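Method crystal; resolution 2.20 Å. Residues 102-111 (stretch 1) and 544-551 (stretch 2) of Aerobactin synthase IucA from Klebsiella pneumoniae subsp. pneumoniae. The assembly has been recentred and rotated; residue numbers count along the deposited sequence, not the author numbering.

Stretch 1 102-111: TSCETFHQRV
Stretch 2, residues 544-551: NFFCYLND

This is a helix-to-helix contact between segments whose touching residues lie at least 438 apart in sequence, built on one buried phenylalanine and closed at its polar end by a salt bridge. Residues 102-111 are helical throughout (phi/psi near -67/-39), within a longer helix; Thr-106 OG1 donates to Thr-102 O at 2.8 Å. The second stretch is helical around 546-548, with Tyr-548 N to Asn-544 O at 2.9 Å, and Asn-550 (-114/89) leaves that conformation. The axes approach to 10.4 Å at 119° between N-to-C directions, and Phe-107 CA lies 5.7 Å from Leu-549 CA; 448 Å² is buried in total.

Phe-107 (chi1 174°, chi2 76°) points toward the second stretch. Leu-549 (t, p) covers one ring face in apolar van der Waals contact, with CD1 3.7 Å from Phe-107 CG. The Phe-107 edge sets weakly positive ring hydrogens against the pi face of Phe-545 (t; centroids 5.2 Å, planes 71°), whereas Tyr-548 (t) meets Phe-107 rim to rim, Phe-107 CE1 to Tyr-548 CD2 being 3.5 Å.

Arg-110, extended (m, t, t, 179°), places CD 3.3 Å from Tyr-548 OH, a carbon-oxygen contact. Its NH1 lies 3.1 Å from OD2 of Asp-551 (chi1 m), where opposite charges form a salt bridge despite weak hydrogen-bond geometry (132°). Water 1 links the stretches, donating to Tyr-548 O (2.6 Å) and weakly accepting from Arg-110 NH1 (3.2 Å).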

ATOM      1  N   THR A 102      -0.329  44.653 -35.423  1.00 31.59           N
ATOM      2  CA  THR A 102      -0.609  44.446 -34.008  1.00 30.88           C
ATOM      3  C   THR A 102      -0.845  42.965 -33.703  1.00 32.47           C
ATOM      4  O   THR A 102      -0.402  42.457 -32.671  1.00 30.70           O
ATOM      5  CB  THR A 102      -1.834  45.266 -33.540  1.00 31.48           C
ATOM      6  OG1 THR A 102      -2.065  45.024 -32.149  1.00 30.80           O
ATOM      7  CG2 THR A 102      -3.091  44.897 -34.325  1.00 31.83           C
ATOM      8  N   SER A 103      -1.541  42.281 -34.606  1.00 29.85           N
ATOM      9  CA  SER A 103      -1.825  40.858 -34.453  1.00 28.92           C
ATOM     10  C   SER A 103      -0.573  40.007 -34.659  1.00 28.24           C
ATOM     11  O   SER A 103      -0.424  38.950 -34.046  1.00 27.31           O
ATOM     12  CB  SER A 103      -2.909  40.421 -35.438  1.00 29.30           C
ATOM     13  OG  SER A 103      -4.139  41.065 -35.163  1.00 29.89           O
ATOM     14  N   CYS A 104       0.320  40.472 -35.527  1.00 28.78           N
ATOM     15  CA  CYS A 104       1.577  39.778 -35.790  1.00 28.31           C
ATOM     16  C   CYS A 104       2.476  39.771 -34.559  1.00 27.68           C
ATOM     17  O   CYS A 104       3.035  38.738 -34.192  1.00 26.86           O
ATOM     18  CB  CYS A 104       2.323  40.429 -36.957  1.00 29.19           C
ATOM     19  SG  CYS A 104       1.563  40.199 -38.574  1.00 29.91           S
ATOM     20  N   GLU A 105       2.616  40.929 -33.924  1.00 28.12           N
ATOM     21  CA  GLU A 105       3.527  41.068 -32.794  1.00 29.26           C
ATOM     22  C   GLU A 105       2.952  40.412 -31.539  1.00 28.33           C
ATOM     23  O   GLU A 105       3.700  39.951 -30.676  1.00 26.75           O
ATOM     24  CB  GLU A 105       3.835  42.544 -32.527  1.00 35.70           C
ATOM     25  CG  GLU A 105       4.895  42.778 -31.452  1.00 42.37           C
ATOM     26  CD  GLU A 105       6.198  42.047 -31.733  1.00 46.87           C
ATOM     27  OE1 GLU A 105       6.545  41.871 -32.922  1.00 54.44           O
ATOM     28  OE2 GLU A 105       6.875  41.640 -30.764  1.00 41.69           O
ATOM     29  N   THR A 106       1.626  40.386 -31.438  1.00 26.89           N
ATOM     30  CA  THR A 106       0.954  39.658 -30.366  1.00 26.13           C
ATOM     31  C   THR A 106       1.187  38.162 -30.530  1.00 27.06           C
ATOM     32  O   THR A 106       1.406  37.440 -29.560  1.00 30.00           O
ATOM     33  CB  THR A 106      -0.563  39.927 -30.348  1.00 26.50           C
ATOM     34  OG1 THR A 106      -0.805  41.325 -30.158  1.00 27.35           O
ATOM     35  CG2 THR A 106      -1.235  39.147 -29.230  1.00 25.75           C
ATOM     36  N   PHE A 107       1.119  37.700 -31.772  1.00 25.50           N
ATOM     37  CA  PHE A 107       1.347  36.300 -32.089  1.00 24.74           C
ATOM     38  C   PHE A 107       2.777  35.896 -31.747  1.00 24.26           C
ATOM     39  O   PHE A 107       3.004  34.867 -31.115  1.00 23.45           O
ATOM     40  CB  PHE A 107       1.057  36.046 -33.570  1.00 25.21           C
ATOM     41  CG  PHE A 107       1.397  34.655 -34.035  1.00 26.10           C
ATOM     42  CD1 PHE A 107       0.576  33.582 -33.725  1.00 26.63           C
ATOM     43  CD2 PHE A 107       2.524  34.425 -34.808  1.00 26.08           C
ATOM     44  CE1 PHE A 107       0.885  32.305 -34.163  1.00 27.24           C
ATOM     45  CE2 PHE A 107       2.835  33.148 -35.250  1.00 25.47           C
ATOM     46  CZ  PHE A 107       2.013  32.089 -34.927  1.00 23.58           C
ATOM     47  N   HIS A 108       3.736  36.722 -32.150  1.00 24.83           N
ATOM     48  CA  HIS A 108       5.146  36.406 -31.953  1.00 24.54           C
ATOM     49  C   HIS A 108       5.543  36.420 -30.481  1.00 27.55           C
ATOM     50  O   HIS A 108       6.316  35.570 -30.042  1.00 31.22           O
ATOM     51  CB  HIS A 108       6.033  37.384 -32.725  1.00 25.40           C
ATOM     52  CG  HIS A 108       7.493  37.054 -32.654  1.00 25.24           C
ATOM     53  ND1 HIS A 108       8.326  37.573 -31.687  1.00 25.22           N
ATOM     54  CD2 HIS A 108       8.265  36.252 -33.426  1.00 25.88           C
ATOM     55  CE1 HIS A 108       9.550  37.107 -31.869  1.00 29.59           C
ATOM     56  NE2 HIS A 108       9.539  36.305 -32.918  1.00 27.76           N
ATOM     57  N   GLN A 109       5.029  37.384 -29.721  1.00 26.93           N
ATOM     58  CA  GLN A 109       5.365  37.466 -28.302  1.00 26.02           C
ATOM     59  C   GLN A 109       4.818  36.241 -27.571  1.00 22.99           C
ATOM     60  O   GLN A 109       5.485  35.684 -26.701  1.00 22.94           O
ATOM     61  CB  GLN A 109       4.831  38.763 -27.669  1.00 29.05           C
ATOM     62  CG  GLN A 109       3.315  38.892 -27.624  1.00 32.39           C
ATOM     63  CD  GLN A 109       2.846  40.151 -26.910  1.00 37.18           C
ATOM     64  OE1 GLN A 109       3.649  41.012 -26.550  1.00 39.52           O
ATOM     65  NE2 GLN A 109       1.538  40.257 -26.698  1.00 37.92           N
ATOM     66  N   ARG A 110       3.617  35.813 -27.948  1.00 22.89           N
ATOM     67  CA  ARG A 110       2.999  34.634 -27.347  1.00 22.10           C
ATOM     68  C   ARG A 110       3.798  33.368 -27.654  1.00 21.49           C
ATOM     69  O   ARG A 110       3.931  32.490 -26.804  1.00 20.79           O
ATOM     70  CB  ARG A 110       1.555  34.478 -27.835  1.00 22.26           C
ATOM     71  CG  ARG A 110       0.585  35.464 -27.198  1.00 25.73           C
ATOM     72  CD  ARG A 110      -0.821  35.343 -27.771  1.00 27.92           C
ATOM     73  NE  ARG A 110      -1.774  36.216 -27.087  1.00 29.64           N
ATOM     74  CZ  ARG A 110      -3.060  36.318 -27.409  1.00 31.88           C
ATOM     75  NH1 ARG A 110      -3.558  35.610 -28.413  1.00 31.66           N
ATOM     76  NH2 ARG A 110      -3.852  37.136 -26.729  1.00 33.30           N
ATOM     77  N   VAL A 111       4.325  33.280 -28.870  1.00 26.14           N
ATOM     78  CA  VAL A 111       5.136  32.136 -29.276  1.00 24.52           C
ATOM     79  C   VAL A 111       6.448  32.083 -28.490  1.00 23.09           C
ATOM     80  O   VAL A 111       6.973  31.001 -28.226  1.00 21.86           O
ATOM     81  CB  VAL A 111       5.437  32.179 -30.792  1.00 26.79           C
ATOM     82  CG1 VAL A 111       6.540  31.199 -31.161  1.00 25.02           C
ATOM     83  CG2 VAL A 111       4.181  31.873 -31.585  1.00 22.02           C
ATOM     84  N   ASN A 544      -3.994  25.119 -36.681  1.00 34.35           N
ATOM     85  CA  ASN A 544      -3.853  25.889 -35.448  1.00 29.63           C
ATOM     86  C   ASN A 544      -2.968  27.123 -35.608  1.00 30.06           C
ATOM     87  O   ASN A 544      -3.130  28.106 -34.885  1.00 32.46           O
ATOM     88  CB  ASN A 544      -3.279  25.005 -34.339  1.00 24.48           C
ATOM     89  CG  ASN A 544      -4.235  23.918 -33.900  1.00 23.51           C
ATOM     90  OD1 ASN A 544      -5.276  24.196 -33.305  1.00 26.93           O
ATOM     91  ND2 ASN A 544      -3.881  22.671 -34.179  1.00 20.13           N
ATOM     92  N   PHE A 545      -2.034  27.070 -36.552  1.00 27.68           N
ATOM     93  CA  PHE A 545      -1.031  28.121 -36.700  1.00 25.42           C
ATOM     94  C   PHE A 545      -1.648  29.424 -37.218  1.00 26.73           C
ATOM     95  O   PHE A 545      -1.410  30.491 -36.652  1.00 24.29           O
ATOM     96  CB  PHE A 545       0.091  27.650 -37.633  1.00 23.90           C
ATOM     97  CG  PHE A 545       1.183  28.668 -37.843  1.00 23.79           C
ATOM     98  CD1 PHE A 545       1.003  29.707 -38.739  1.00 24.61           C
ATOM     99  CD2 PHE A 545       2.391  28.573 -37.171  1.00 23.26           C
ATOM    100  CE1 PHE A 545       1.995  30.643 -38.950  1.00 26.31           C
ATOM    101  CE2 PHE A 545       3.391  29.506 -37.381  1.00 23.36           C
ATOM    102  CZ  PHE A 545       3.191  30.543 -38.267  1.00 24.29           C
ATOM    103  N   PHE A 546      -2.442  29.342 -38.284  1.00 24.42           N
ATOM    104  CA  PHE A 546      -3.053  30.537 -38.862  1.00 30.11           C
ATOM    105  C   PHE A 546      -4.352  30.879 -38.141  1.00 30.71           C
ATOM    106  O   PHE A 546      -4.859  31.995 -38.250  1.00 34.15           O
ATOM    107  CB  PHE A 546      -3.294  30.349 -40.362  1.00 26.17           C
ATOM    108  CG  PHE A 546      -2.027  30.253 -41.161  1.00 26.30           C
ATOM    109  CD1 PHE A 546      -1.254  31.377 -41.397  1.00 26.85           C
ATOM    110  CD2 PHE A 546      -1.602  29.035 -41.665  1.00 25.92           C
ATOM    111  CE1 PHE A 546      -0.083  31.291 -42.125  1.00 28.30           C
ATOM    112  CE2 PHE A 546      -0.435  28.942 -42.392  1.00 37.90           C
ATOM    113  CZ  PHE A 546       0.326  30.074 -42.623  1.00 32.51           C
ATOM    114  N   CYS A 547      -4.880  29.915 -37.393  1.00 29.15           N
ATOM    115  CA  CYS A 547      -6.036  30.160 -36.541  1.00 31.99           C
ATOM    116  C   CYS A 547      -5.624  30.989 -35.331  1.00 32.92           C
ATOM    117  O   CYS A 547      -6.369  31.851 -34.866  1.00 37.09           O
ATOM    118  CB  CYS A 547      -6.666  28.843 -36.087  1.00 35.72           C
ATOM    119  SG  CYS A 547      -8.118  29.036 -35.027  1.00 37.80           S
ATOM    120  N   TYR A 548      -4.424  30.719 -34.829  1.00 30.66           N
ATOM    121  CA  TYR A 548      -3.901  31.392 -33.646  1.00 28.39           C
ATOM    122  C   TYR A 548      -3.408  32.794 -33.992  1.00 31.83           C
ATOM    123  O   TYR A 548      -3.450  33.710 -33.168  1.00 34.46           O
ATOM    124  CB  TYR A 548      -2.768  30.564 -33.039  1.00 24.06           C
ATOM    125  CG  TYR A 548      -2.366  30.977 -31.647  1.00 22.89           C
ATOM    126  CD1 TYR A 548      -3.211  30.756 -30.577  1.00 23.67           C
ATOM    127  CD2 TYR A 548      -1.138  31.572 -31.401  1.00 22.89           C
ATOM    128  CE1 TYR A 548      -2.858  31.121 -29.303  1.00 23.36           C
ATOM    129  CE2 TYR A 548      -0.772  31.941 -30.125  1.00 22.56           C
ATOM    130  CZ  TYR A 548      -1.638  31.709 -29.079  1.00 22.23           C
ATOM    131  OH  TYR A 548      -1.285  32.067 -27.804  1.00 21.95           O
ATOM    132  N   LEU A 549      -2.945  32.944 -35.226  1.00 29.06           N
ATOM    133  CA  LEU A 549      -2.489  34.224 -35.749  1.00 30.98           C
ATOM    134  C   LEU A 549      -3.667  35.180 -35.946  1.00 38.28           C
ATOM    135  O   LEU A 549      -3.507  36.400 -35.881  1.00 40.17           O
ATOM    136  CB  LEU A 549      -1.743  33.994 -37.064  1.00 27.88           C
ATOM    137  CG  LEU A 549      -1.198  35.175 -37.863  1.00 30.28           C
ATOM    138  CD1 LEU A 549      -0.208  36.001 -37.056  1.00 30.97           C
ATOM    139  CD2 LEU A 549      -0.544  34.633 -39.122  1.00 30.65           C
ATOM    140  N   ASN A 550      -4.847  34.607 -36.183  1.00 42.10           N
ATOM    141  CA  ASN A 550      -6.093  35.369 -36.292  1.00 44.24           C
ATOM    142  C   ASN A 550      -7.069  35.059 -35.158  1.00 45.98           C
ATOM    143  O   ASN A 550      -7.911  34.170 -35.288  1.00 49.19           O
ATOM    144  CB  ASN A 550      -6.781  35.076 -37.628  1.00 44.28           C
ATOM    145  CG  ASN A 550      -5.982  35.562 -38.818  1.00 46.62           C
ATOM    146  OD1 ASN A 550      -5.236  36.538 -38.728  1.00 51.70           O
ATOM    147  ND2 ASN A 550      -6.144  34.885 -39.951  1.00 43.70           N
ATOM    148  N   ASP A 551      -6.970  35.798 -34.056  1.00 45.81           N
ATOM    149  CA  ASP A 551      -7.863  35.589 -32.917  1.00 46.00           C
ATOM    150  C   ASP A 551      -9.322  35.813 -33.306  1.00 46.65           C
ATOM    151  O   ASP A 551     -10.168  34.936 -33.123  1.00 45.91           O
ATOM    152  CB  ASP A 551      -7.488  36.518 -31.761  1.00 46.37           C
ATOM    153  CG  ASP A 551      -6.181  36.130 -31.099  1.00 46.30           C
ATOM    154  OD1 ASP A 551      -5.678  35.017 -31.367  1.00 50.52           O
ATOM    155  OD2 ASP A 551      -5.660  36.936 -30.298  1.00 41.68           O
TER
HETATM  156  O   HOH W   1      -2.281  35.159 -31.306  1.00 19.72           O